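Local coordinates for putative exported protein (Bordetella parapertussis, PDB 3OCJ) that is of unknown function but carries a class I methyltransferase-like domain, probably S-adenosylmethionine-dependent, and holds a palmitic acid in the crystal, at residues H49-S54 and R259-R264; R58-L61 and G65-A68. All coordinates share one frame; numbering follows the deposited sequence. Where two conformers were deposited one is given.

Contact 1: residues H49-S54 and R259-R264; sequences HGLAES and RLIQPR. With PLM (palmitic acid), chain D.
L51 bridges helix 41-53 and the last turn of helix 247-261, meeting L260 and I261 with one branch and a bound palmitic acid with the other. Its CB leaves the helix toward residues 259-264, and CG, set anti to the carbonyl carbon and beside the backbone N (chi1 -76°), continues that way before the side chain forks. CD1 runs into the backbone-near part of the partner helix: it lies 3.8 Å from L260 CB and 3.9 Å from I261 CG1, and L260 CD1 also comes within 3.9 Å of the same L51 methyl. One carbon is thus held by two consecutive residues, the L51 side chain slanting across that of L260 and standing at about a right angle to that of I261. CD2 turns to the lipid, where L51 CD2 is 3.6 Å from CF of palmitic acid, one carbon short of the chain end. The sheet has strand order 3-2-1-4-5-7-6 with 298-302 antiparallel, characteristic of class I methyltransferases; helix 41-53 precedes its first strand, helix 247-261 lies between strands 221-226 and 286-289, and both probably elaborate that fold. At the end of helix 41-53, S54 starts the next helix as its N-cap, its OG bonded to G57 N and also to E88. With those polar partners the hydroxyl still borders the tail, S54 OG lying 3.6 Å from the terminal CG of palmitic acid. Beyond I261, Q262 leaves the helix with positive phi (61°), and its backbone O accepts a hydrogen bond from R64 NH2.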
loop_
_atom_site.group_PDB
_atom_site.type_symbol
_atom_site.label_atom_id
_atom_site.label_comp_id
_atom_site.label_asym_id
_atom_site.label_seq_id
_atom_site.Cartn_x
_atom_site.Cartn_y
_atom_site.Cartn_z
ATOM N N HIS A 49 14.691 13.405 13.816
ATOM C CA HIS A 49 15.408 14.314 12.930
ATOM C C HIS A 49 15.642 13.681 11.560
ATOM O O HIS A 49 15.532 14.352 10.532
ATOM C CB HIS A 49 16.738 14.733 13.563
ATOM C CG HIS A 49 17.457 15.804 12.803
ATOM N ND1 HIS A 49 17.106 17.135 12.881
ATOM C CD2 HIS A 49 18.510 15.741 11.955
ATOM C CE1 HIS A 49 17.910 17.845 12.110
ATOM N NE2 HIS A 49 18.771 17.023 11.538
ATOM N N GLY A 50 15.967 12.392 11.549
ATOM C CA GLY A 50 16.148 11.665 10.305
ATOM C C GLY A 50 14.872 11.689 9.478
ATOM O O GLY A 50 14.906 11.929 8.268
ATOM N N LEU A 51 13.735 11.451 10.126
ATOM C CA LEU A 51 12.454 11.553 9.437
ATOM C C LEU A 51 12.244 12.938 8.847
ATOM O O LEU A 51 11.853 13.080 7.687
ATOM C CB LEU A 51 11.290 11.255 10.376
ATOM C CG LEU A 51 11.028 9.802 10.741
ATOM C CD1 LEU A 51 9.839 9.744 11.694
ATOM C CD2 LEU A 51 10.773 8.958 9.494
ATOM N N ALA A 52 12.491 13.964 9.654
ATOM C CA ALA A 52 12.210 15.331 9.239
ATOM C C ALA A 52 13.131 15.814 8.119
ATOM O O ALA A 52 12.791 16.755 7.399
ATOM C CB ALA A 52 12.287 16.270 10.441
ATOM N N GLU A 53 14.292 15.180 7.985
ATOM C CA GLU A 53 15.257 15.548 6.955
ATOM C C GLU A 53 14.977 14.848 5.632
ATOM O O GLU A 53 15.572 15.192 4.611
ATOM C CB GLU A 53 16.682 15.238 7.411
ATOM C CG GLU A 53 17.193 16.181 8.476
ATOM C CD GLU A 53 17.189 17.622 8.011
ATOM O OE1 GLU A 53 17.743 17.898 6.926
ATOM O OE2 GLU A 53 16.629 18.479 8.727
ATOM N N SER A 54 14.060 13.883 5.656
ATOM C CA SER A 54 13.742 13.064 4.496
ATOM C C SER A 54 12.471 13.548 3.812
ATOM O O SER A 54 11.496 13.875 4.482
ATOM C CB SER A 54 13.559 11.608 4.942
ATOM O OG SER A 54 12.871 10.827 3.979
ATOM N N ARG A 259 5.399 5.832 17.853
ATOM C CA ARG A 259 5.683 7.075 18.557
ATOM C C ARG A 259 5.880 8.280 17.643
ATOM O O ARG A 259 5.474 9.390 17.984
ATOM C CB ARG A 259 6.898 6.912 19.471
ATOM C CG ARG A 259 7.108 8.096 20.390
ATOM C CD ARG A 259 8.116 7.790 21.476
ATOM N NE ARG A 259 7.677 6.677 22.310
ATOM C CZ ARG A 259 8.261 6.334 23.453
ATOM N NH1 ARG A 259 9.302 7.023 23.897
ATOM N NH2 ARG A 259 7.799 5.308 24.152
ATOM N N LEU A 260 6.506 8.077 16.491
ATOM C CA LEU A 260 6.864 9.232 15.670
ATOM C C LEU A 260 5.825 9.579 14.600
ATOM O O LEU A 260 5.230 10.663 14.635
ATOM C CB LEU A 260 8.260 9.070 15.067
ATOM C CG LEU A 260 9.361 8.727 16.078
ATOM C CD1 LEU A 260 10.725 8.700 15.399
ATOM C CD2 LEU A 260 9.359 9.716 17.246
ATOM N N ILE A 261 5.588 8.662 13.669
ATOM C CA ILE A 261 4.671 8.926 12.560
ATOM C C ILE A 261 3.205 8.765 12.948
ATOM O O ILE A 261 2.366 9.604 12.621
ATOM C CB ILE A 261 4.960 7.976 11.383
ATOM C CG1 ILE A 261 6.356 8.251 10.815
ATOM C CG2 ILE A 261 3.859 8.069 10.328
ATOM C CD1 ILE A 261 6.841 7.176 9.848
ATOM N N GLN A 262 2.905 7.668 13.634
ATOM C CA GLN A 262 1.536 7.283 13.983
ATOM C C GLN A 262 0.700 7.053 12.728
ATOM O O GLN A 262 -0.272 7.752 12.471
ATOM C CB GLN A 262 0.896 8.293 14.931
ATOM C CG GLN A 262 1.783 8.551 16.146
ATOM C CD GLN A 262 1.015 9.014 17.365
ATOM O OE1 GLN A 262 0.219 9.949 17.296
ATOM N NE2 GLN A 262 1.257 8.360 18.494
ATOM N N PRO A 263 1.068 6.039 11.947
ATOM C CA PRO A 263 0.431 5.860 10.633
ATOM C C PRO A 263 -1.047 5.478 10.719
ATOM O O PRO A 263 -1.494 4.844 11.679
ATOM C CB PRO A 263 1.200 4.694 10.001
ATOM C CG PRO A 263 2.317 4.356 10.939
ATOM C CD PRO A 263 2.069 5.006 12.259
ATOM N N ARG A 264 -1.772 5.821 9.663
ATOM C CA ARG A 264 -3.202 5.559 9.555
ATOM C C ARG A 264 -3.523 4.180 8.982
ATOM O O ARG A 264 -4.699 3.816 8.910
ATOM C CB ARG A 264 -3.844 6.566 8.593
ATOM C CG ARG A 264 -3.641 8.025 8.889
ATOM C CD ARG A 264 -3.943 8.833 7.619
ATOM N NE ARG A 264 -3.894 10.260 7.882
ATOM C CZ ARG A 264 -4.913 10.950 8.385
ATOM N NH1 ARG A 264 -6.055 10.334 8.661
ATOM N NH2 ARG A 264 -4.789 12.249 8.616
HETATM C C1 PLM D . 0.054 1.926 1.876
HETATM O O1 PLM D . 0.292 1.153 0.926
HETATM O O2 PLM D . -0.596 2.968 1.642
HETATM C C2 PLM D . 0.531 1.646 3.291
HETATM C C3 PLM D . 1.526 0.487 3.382
HETATM C C4 PLM D . 2.132 0.495 4.785
HETATM C C5 PLM D . 2.968 -0.739 5.098
HETATM C C6 PLM D . 4.231 -0.818 4.246
HETATM C C7 PLM D . 4.905 0.533 4.049
HETATM C C8 PLM D . 5.484 1.122 5.331
HETATM C C9 PLM D . 6.160 2.441 4.974
HETATM C CA PLM D . 7.152 2.910 6.029
HETATM C CB PLM D . 8.169 3.844 5.383
HETATM C CC PLM D . 8.900 4.694 6.408
HETATM C CD PLM D . 9.870 5.641 5.715
HETATM C CE PLM D . 10.466 6.603 6.738
HETATM C CF PLM D . 11.054 7.837 6.071
HETATM C CG PLM D . 12.178 7.498 5.105
#

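Contact 2: residues R58-L61 and G65-A68; sequences RFLL and GLNA. With PLM (palmitic acid), chain D.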
loop_
_atom_site.group_PDB
_atom_site.type_symbol
_atom_site.label_atom_id
_atom_site.label_comp_id
_atom_site.label_asym_id
_atom_site.label_seq_id
_atom_site.Cartn_x
_atom_site.Cartn_y
_atom_site.Cartn_z
ATOM N N ARG A 58 9.083 13.464 5.875
ATOM C CA ARG A 58 8.240 14.636 6.079
ATOM C C ARG A 58 6.814 14.368 5.630
ATOM O O ARG A 58 5.857 14.759 6.310
ATOM C CB ARG A 58 8.801 15.851 5.342
ATOM C CG ARG A 58 10.082 16.378 5.939
ATOM C CD ARG A 58 10.474 17.714 5.327
ATOM N NE ARG A 58 10.936 17.602 3.945
ATOM C CZ ARG A 58 12.197 17.356 3.596
ATOM N NH1 ARG A 58 13.120 17.153 4.525
ATOM N NH2 ARG A 58 12.530 17.296 2.311
ATOM N N PHE A 59 6.664 13.700 4.489
ATOM C CA PHE A 59 5.333 13.376 3.991
ATOM C C PHE A 59 4.579 12.507 5.005
ATOM O O PHE A 59 3.396 12.728 5.281
ATOM C CB PHE A 59 5.406 12.662 2.631
ATOM C CG PHE A 59 4.062 12.481 1.976
ATOM C CD1 PHE A 59 3.598 13.413 1.061
ATOM C CD2 PHE A 59 3.257 11.405 2.297
ATOM C CE1 PHE A 59 2.344 13.271 0.475
ATOM C CE2 PHE A 59 1.998 11.253 1.707
ATOM C CZ PHE A 59 1.550 12.196 0.791
ATOM N N LEU A 60 5.265 11.521 5.567
ATOM C CA LEU A 60 4.648 10.646 6.556
ATOM C C LEU A 60 4.329 11.367 7.862
ATOM O O LEU A 60 3.278 11.138 8.443
ATOM C CB LEU A 60 5.539 9.437 6.824
ATOM C CG LEU A 60 5.576 8.465 5.638
ATOM C CD1 LEU A 60 6.718 7.470 5.789
ATOM C CD2 LEU A 60 4.232 7.763 5.482
ATOM N N LEU A 61 5.214 12.252 8.314
ATOM C CA LEU A 61 4.937 12.995 9.539
ATOM C C LEU A 61 3.681 13.838 9.360
ATOM O O LEU A 61 2.859 13.938 10.270
ATOM C CB LEU A 61 6.114 13.908 9.899
ATOM C CG LEU A 61 7.299 13.179 10.541
ATOM C CD1 LEU A 61 8.551 14.039 10.452
ATOM C CD2 LEU A 61 6.979 12.827 11.992
ATOM N N GLY A 65 0.317 8.558 6.016
ATOM C CA GLY A 65 0.007 7.492 5.079
ATOM C C GLY A 65 0.756 7.738 3.781
ATOM O O GLY A 65 1.492 8.722 3.652
ATOM N N LEU A 66 0.576 6.843 2.819
ATOM C CA LEU A 66 1.240 6.961 1.534
ATOM C C LEU A 66 0.274 7.437 0.468
ATOM O O LEU A 66 -0.894 7.038 0.454
ATOM C CB LEU A 66 1.831 5.617 1.106
ATOM C CG LEU A 66 2.934 5.048 1.993
ATOM C CD1 LEU A 66 3.357 3.669 1.492
ATOM C CD2 LEU A 66 4.130 5.984 2.071
ATOM N N ASN A 67 0.762 8.280 -0.432
ATOM C CA ASN A 67 0.003 8.623 -1.624
ATOM C C ASN A 67 0.582 7.882 -2.822
ATOM O O ASN A 67 1.467 7.020 -2.676
ATOM C CB ASN A 67 0.018 10.129 -1.879
ATOM C CG ASN A 67 1.402 10.655 -2.177
ATOM O OD1 ASN A 67 2.396 9.965 -1.965
ATOM N ND2 ASN A 67 1.476 11.888 -2.648
ATOM N N ALA A 68 0.118 8.242 -4.011
ATOM C CA ALA A 68 0.545 7.535 -5.215
ATOM C C ALA A 68 2.047 7.690 -5.429
ATOM O O ALA A 68 2.752 6.711 -5.695
ATOM C CB ALA A 68 -0.216 8.036 -6.430
HETATM C C1 PLM D . 0.054 1.926 1.876
HETATM O O1 PLM D . 0.292 1.153 0.926
HETATM O O2 PLM D . -0.596 2.968 1.642
HETATM C C2 PLM D . 0.531 1.646 3.291
HETATM C C3 PLM D . 1.526 0.487 3.382
HETATM C C4 PLM D . 2.132 0.495 4.785
HETATM C C5 PLM D . 2.968 -0.739 5.098
HETATM C C6 PLM D . 4.231 -0.818 4.246
HETATM C C7 PLM D . 4.905 0.533 4.049
HETATM C C8 PLM D . 5.484 1.122 5.331
HETATM C C9 PLM D . 6.160 2.441 4.974
HETATM C CA PLM D . 7.152 2.910 6.029
HETATM C CB PLM D . 8.169 3.844 5.383
HETATM C CC PLM D . 8.900 4.694 6.408
HETATM C CD PLM D . 9.870 5.641 5.715
HETATM C CE PLM D . 10.466 6.603 6.738
HETATM C CF PLM D . 11.054 7.837 6.071
HETATM C CG PLM D . 12.178 7.498 5.105
#
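The F59 ring and the N67 side-chain amide meet obliquely, their planes 31° apart. Between these two side chains the shortest distance is F59 CZ to N67 CG, 3.3 Å, with the amide nitrogen ND2 of N67 3.5 Å from F59 CE1. A chi1 of -172°, which sets CG of F59 anti to the backbone N, carries the ring out from helix 55-63 to this meeting. G65 O takes a different position, lying at the ring's edge and in its plane, 3.2 Å from F59 CE2. No polar partner for this buried carbonyl is present in the model, and L60 CD2 also approaches G65 O, at 3.4 Å. That methyl continues to L66, whose side chain it crosses at a slant, L60 CD2 to L66 CD2 being 3.8 Å. The two leucines also face palmitic acid at separate places: L60 CD1 is 3.6 Å from its atom CC, four carbons from the methyl end, whereas L66 CB lies 3.6 Å from carboxylate O2. Y199 OH bonds to both the acid and L66 N. The N67 amide is fixed from its other end, OD1 accepting a bond from W70 N. N67 is the N-cap of helix 68-76, and the segments belong to a helix-loop-helix connection between 55-63 and 68-76, with L60 and L66 lining the lipid site.

Overall arrangement
Contact 2 is nested within the long chain loop closed by contact 1, and their centres lie 10 Å apart on the same side of the molecule. Helices 41-53 and 55-63 follow one another, and R58 ties them together: its NH1 is 2.9 Å from A52 O and 3.1 Å from E53 O, both probable hydrogen bonds. I261 CG2 also packs 3.6 Å from L60 O, joining the second segment of contact 1 to the first of contact 2. Palmitic acid spans both sites, its tail end beside 49-54 and its carboxylate beside 65-68, consistent with an elongated, largely apolar pocket whose natural ligand is not established.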